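Local coordinates for protein Sqt1 (Chaetomium thermophilum, PDB 4ZOY) that probably acts as a dedicated chaperone in ribosome biogenesis, using its WD40 beta-propeller to capture a nascent ribosomal protein (Rpl10 in yeast) during translation, at residues S238-N241 with V242-R245; A22-P25 with L26-N29. All coordinates share one frame; numbering follows the deposited sequence. Where two conformers were deposited one is given.

Contact 1: residues S238-N241 with V242-R245; sequences SLTN and VDQR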
loop_
_atom_site.group_PDB
_atom_site.type_symbol
_atom_site.label_atom_id
_atom_site.label_comp_id
_atom_site.label_asym_id
_atom_site.label_seq_id
_atom_site.Cartn_x
_atom_site.Cartn_y
_atom_site.Cartn_z
ATOM N N SER A 238 -16.594 8.901 11.580
ATOM C CA SER A 238 -17.356 8.718 10.355
ATOM C C SER A 238 -17.610 10.093 9.754
ATOM O O SER A 238 -18.279 10.930 10.369
ATOM C CB SER A 238 -18.684 7.993 10.617
ATOM O OG SER A 238 -18.489 6.602 10.824
ATOM N N LEU A 239 -17.059 10.335 8.568
ATOM C CA LEU A 239 -17.242 11.604 7.872
ATOM C C LEU A 239 -17.692 11.337 6.447
ATOM O O LEU A 239 -17.173 10.437 5.774
ATOM C CB LEU A 239 -15.952 12.423 7.889
ATOM C CG LEU A 239 -15.547 12.936 9.271
ATOM C CD1 LEU A 239 -14.106 13.399 9.264
ATOM C CD2 LEU A 239 -16.475 14.078 9.690
ATOM N N THR A 240 -18.672 12.106 5.986
ATOM C CA THR A 240 -19.247 11.873 4.675
ATOM C C THR A 240 -19.390 13.155 3.878
ATOM O O THR A 240 -18.950 14.225 4.309
ATOM C CB THR A 240 -20.641 11.219 4.759
ATOM O OG1 THR A 240 -21.582 12.181 5.256
ATOM C CG2 THR A 240 -20.628 9.992 5.666
ATOM N N ASN A 241 -20.034 13.036 2.719
ATOM C CA ASN A 241 -20.205 14.150 1.790
ATOM C C ASN A 241 -21.047 15.300 2.349
ATOM O O ASN A 241 -20.957 16.428 1.861
ATOM C CB ASN A 241 -20.823 13.651 0.476
ATOM C CG ASN A 241 -22.123 12.886 0.684
ATOM O OD1 ASN A 241 -22.476 12.517 1.803
ATOM N ND2 ASN A 241 -22.836 12.632 -0.407
ATOM N N VAL A 242 -21.857 15.022 3.365
ATOM C CA VAL A 242 -22.681 16.067 3.968
ATOM C C VAL A 242 -21.867 16.957 4.905
ATOM O O VAL A 242 -22.291 18.060 5.245
ATOM C CB VAL A 242 -23.880 15.472 4.734
ATOM C CG1 VAL A 242 -24.557 14.406 3.892
ATOM C CG2 VAL A 242 -23.440 14.892 6.063
ATOM N N ASP A 243 -20.697 16.477 5.317
ATOM C CA ASP A 243 -19.794 17.265 6.140
ATOM C C ASP A 243 -18.974 18.194 5.233
ATOM O O ASP A 243 -17.951 17.794 4.677
ATOM C CB ASP A 243 -18.890 16.347 6.978
ATOM C CG ASP A 243 -19.682 15.419 7.911
ATOM O OD1 ASP A 243 -20.308 15.929 8.868
ATOM O OD2 ASP A 243 -19.663 14.178 7.717
ATOM N N GLN A 244 -19.443 19.431 5.083
ATOM C CA GLN A 244 -18.926 20.372 4.089
ATOM C C GLN A 244 -17.433 20.663 4.218
ATOM O O GLN A 244 -16.750 20.922 3.231
ATOM C CB GLN A 244 -19.696 21.694 4.176
ATOM C CG GLN A 244 -21.088 21.649 3.563
ATOM C CD GLN A 244 -21.929 22.857 3.930
ATOM O OE1 GLN A 244 -21.710 23.489 4.962
ATOM N NE2 GLN A 244 -22.900 23.182 3.083
ATOM N N ARG A 245 -16.932 20.625 5.444
ATOM C CA ARG A 245 -15.532 20.930 5.702
ATOM C C ARG A 245 -14.660 19.717 5.337
ATOM O O ARG A 245 -13.436 19.825 5.210
ATOM C CB ARG A 245 -15.356 21.357 7.169
ATOM C CG ARG A 245 -13.942 21.440 7.664
ATOM C CD ARG A 245 -13.142 22.337 6.742
ATOM N NE ARG A 245 -11.737 22.353 7.108
ATOM C CZ ARG A 245 -10.814 23.078 6.491
ATOM N NH1 ARG A 245 -11.150 23.821 5.443
ATOM N NH2 ARG A 245 -9.546 23.045 6.904
HETATM O O HOH W 1 -20.514 12.378 9.952
#
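Asp243 reaches back across a type I beta turn from Thr240 to Asp243 and holds, with its own side chain, the backbone just leaving strand 235-239. Its CB lies against the carbonyl oxygen of Thr240, with CB 3.4 Å from Thr240 O. CG stands anti to the carbonyl carbon and beside the backbone N (chi1 -59°), which turns the carboxylate toward the strand end. There CG meets the Leu239 methyl CD2 at 3.9 Å, the two side chains crossing at about a right angle. At the tip, OD2 takes the N-H of Thr240 in an almost straight bond (N to OD2 2.9 Å, 176°) on its anti lone pair, the one turned away from OD1. The same oxygen accepts a hydrogen from a water, which gives its other to Ser238 O, 2.7 Å from the water oxygen.

The main chain closes the turn independently: Asp243 N donates to Thr240 O over 3.0 Å. Beside it, Thr240 and Val242 run side by side and point the same way; Thr240 OG1 touches Val242 CG2 and receives a weak bond from Val242 N at 3.4 Å. Leu239 also packs on Phe246 and on Ile320 of the next blade.

At this turn, where strand 235-239 leaves for the next blade, Thr240 is thus gripped through both its N-H and its carbonyl by one residue. The two donors converging on OD2 would probably favour the ionised carboxylate and limit its rotation.

Contact 2: residues A22-P25 with L26-N29; sequences AQHP and LYPN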
loop_
_atom_site.group_PDB
_atom_site.type_symbol
_atom_site.label_atom_id
_atom_site.label_comp_id
_atom_site.label_asym_id
_atom_site.label_seq_id
_atom_site.Cartn_x
_atom_site.Cartn_y
_atom_site.Cartn_z
ATOM N N ALA A 22 3.619 -8.484 -2.931
ATOM C CA ALA A 22 3.762 -8.587 -1.488
ATOM C C ALA A 22 5.116 -9.180 -1.154
ATOM O O ALA A 22 5.687 -9.936 -1.946
ATOM C CB ALA A 22 2.651 -9.424 -0.900
ATOM N N GLN A 23 5.627 -8.828 0.019
ATOM C CA GLN A 23 6.946 -9.238 0.459
ATOM C C GLN A 23 6.826 -9.901 1.817
ATOM O O GLN A 23 6.060 -9.446 2.667
ATOM C CB GLN A 23 7.874 -8.027 0.524
ATOM C CG GLN A 23 9.316 -8.343 0.867
ATOM C CD GLN A 23 10.194 -7.142 0.640
ATOM O OE1 GLN A 23 9.800 -6.017 0.937
ATOM N NE2 GLN A 23 11.363 -7.361 0.049
ATOM N N HIS A 24 7.548 -10.993 2.017
ATOM C CA HIS A 24 7.522 -11.684 3.301
ATOM C C HIS A 24 8.131 -10.785 4.384
ATOM O O HIS A 24 9.172 -10.174 4.165
ATOM C CB HIS A 24 8.282 -13.005 3.189
ATOM C CG HIS A 24 8.044 -13.946 4.329
ATOM N ND1 HIS A 24 8.553 -13.732 5.591
ATOM C CD2 HIS A 24 7.369 -15.118 4.388
ATOM C CE1 HIS A 24 8.188 -14.724 6.384
ATOM N NE2 HIS A 24 7.478 -15.583 5.677
ATOM N N PRO A 25 7.472 -10.682 5.552
ATOM C CA PRO A 25 7.955 -9.710 6.548
ATOM C C PRO A 25 9.274 -10.090 7.220
ATOM O O PRO A 25 9.936 -9.208 7.765
ATOM C CB PRO A 25 6.820 -9.675 7.585
ATOM C CG PRO A 25 6.126 -10.972 7.439
ATOM C CD PRO A 25 6.191 -11.282 5.952
ATOM N N LEU A 26 9.639 -11.365 7.178
ATOM C CA LEU A 26 10.894 -11.817 7.782
ATOM C C LEU A 26 11.983 -12.062 6.744
ATOM O O LEU A 26 13.170 -11.915 7.033
ATOM C CB LEU A 26 10.674 -13.098 8.579
ATOM C CG LEU A 26 9.617 -13.070 9.676
ATOM C CD1 LEU A 26 9.591 -14.408 10.394
ATOM C CD2 LEU A 26 9.866 -11.927 10.648
ATOM N N TYR A 27 11.571 -12.444 5.539
ATOM C CA TYR A 27 12.510 -12.851 4.500
ATOM C C TYR A 27 12.269 -12.025 3.240
ATOM O O TYR A 27 11.433 -12.386 2.403
ATOM C CB TYR A 27 12.364 -14.347 4.216
ATOM C CG TYR A 27 12.356 -15.170 5.483
ATOM C CD1 TYR A 27 13.480 -15.232 6.295
ATOM C CD2 TYR A 27 11.227 -15.881 5.869
ATOM C CE1 TYR A 27 13.482 -15.974 7.461
ATOM C CE2 TYR A 27 11.220 -16.628 7.036
ATOM C CZ TYR A 27 12.352 -16.671 7.823
ATOM O OH TYR A 27 12.351 -17.413 8.982
ATOM N N PRO A 28 12.996 -10.910 3.101
ATOM C CA PRO A 28 12.728 -9.936 2.033
ATOM C C PRO A 28 12.944 -10.526 0.640
ATOM O O PRO A 28 12.441 -9.984 -0.346
ATOM C CB PRO A 28 13.738 -8.815 2.306
ATOM C CG PRO A 28 14.246 -9.051 3.691
ATOM C CD PRO A 28 14.123 -10.504 3.959
ATOM N N ASN A 29 13.673 -11.632 0.555
ATOM C CA ASN A 29 13.898 -12.280 -0.731
ATOM C C ASN A 29 12.665 -13.013 -1.261
ATOM O O ASN A 29 12.601 -13.373 -2.431
ATOM C CB ASN A 29 15.069 -13.260 -0.626
ATOM C CG ASN A 29 14.834 -14.327 0.420
ATOM O OD1 ASN A 29 14.637 -14.022 1.598
ATOM N ND2 ASN A 29 14.829 -15.589 -0.007
#
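Gln23 and Pro28 are joined across the mouth of the loop by a nearly straight hydrogen bond: the extended Gln23 side chain sends NE2 to Pro28 O at 2.9 Å and 168°, in the carbonyl plane and on a lone pair, while its OE1 accepts from Gly463 N. Deeper in the bend, His24 ND1 draws in two successive backbone N-H groups. Leu26 N donates from near the ring plane, at the edge, with N 3.0 Å from ND1, whereas Tyr27 N, 3.3 Å from ND1, comes from 35° out of that plane. CG anti to the backbone N (chi1 -166°) carries the imidazole toward residues 26-27, where ND1 can serve both N-H groups.

Packing surrounds these bonds. Tyr27 lies alongside His24, its CD2 over one imidazole face, nearer the rim than the centre, and 3.3 Å from CE1; the ring planes meet obliquely. Leu26 CB sits 3.7 Å from His24 CE1 and also over the centre of the Tyr27 ring. Phe97, from the neighbouring blade, meets the His24 ring and touches Pro25.

Replacing His24 with a leucine would probably leave the N-H groups of Leu26 and Tyr27 without their shared acceptor and let the Tyr27 ring shift. With two donors aimed at it, ND1 is likely to resist protonation, so the buried imidazole works as an acceptor that shapes the hairpin connection between strands 18-23 and 30-36.

In the fold
The N-terminal strand 9-11 completes the last blade of an eight-bladed propeller beside strand 478-482, and the chain then enters strand 18-23. Contact 2 shapes the tight connection from there to strand 30-36 within one blade; through Gly463 and Phe97 it also touches the blades before and after. Three blades later, contact 1 forms where the fourth strand of a blade, 235-239, hands over to the first strand of the next, 252-257. Both are local turns that follow in series, neither enclosing nor crossing the other. Their centres lie about 39 Å apart, on opposite sides of the centre of the chain: contact 2 joins strands within a blade, contact 1 blade to blade.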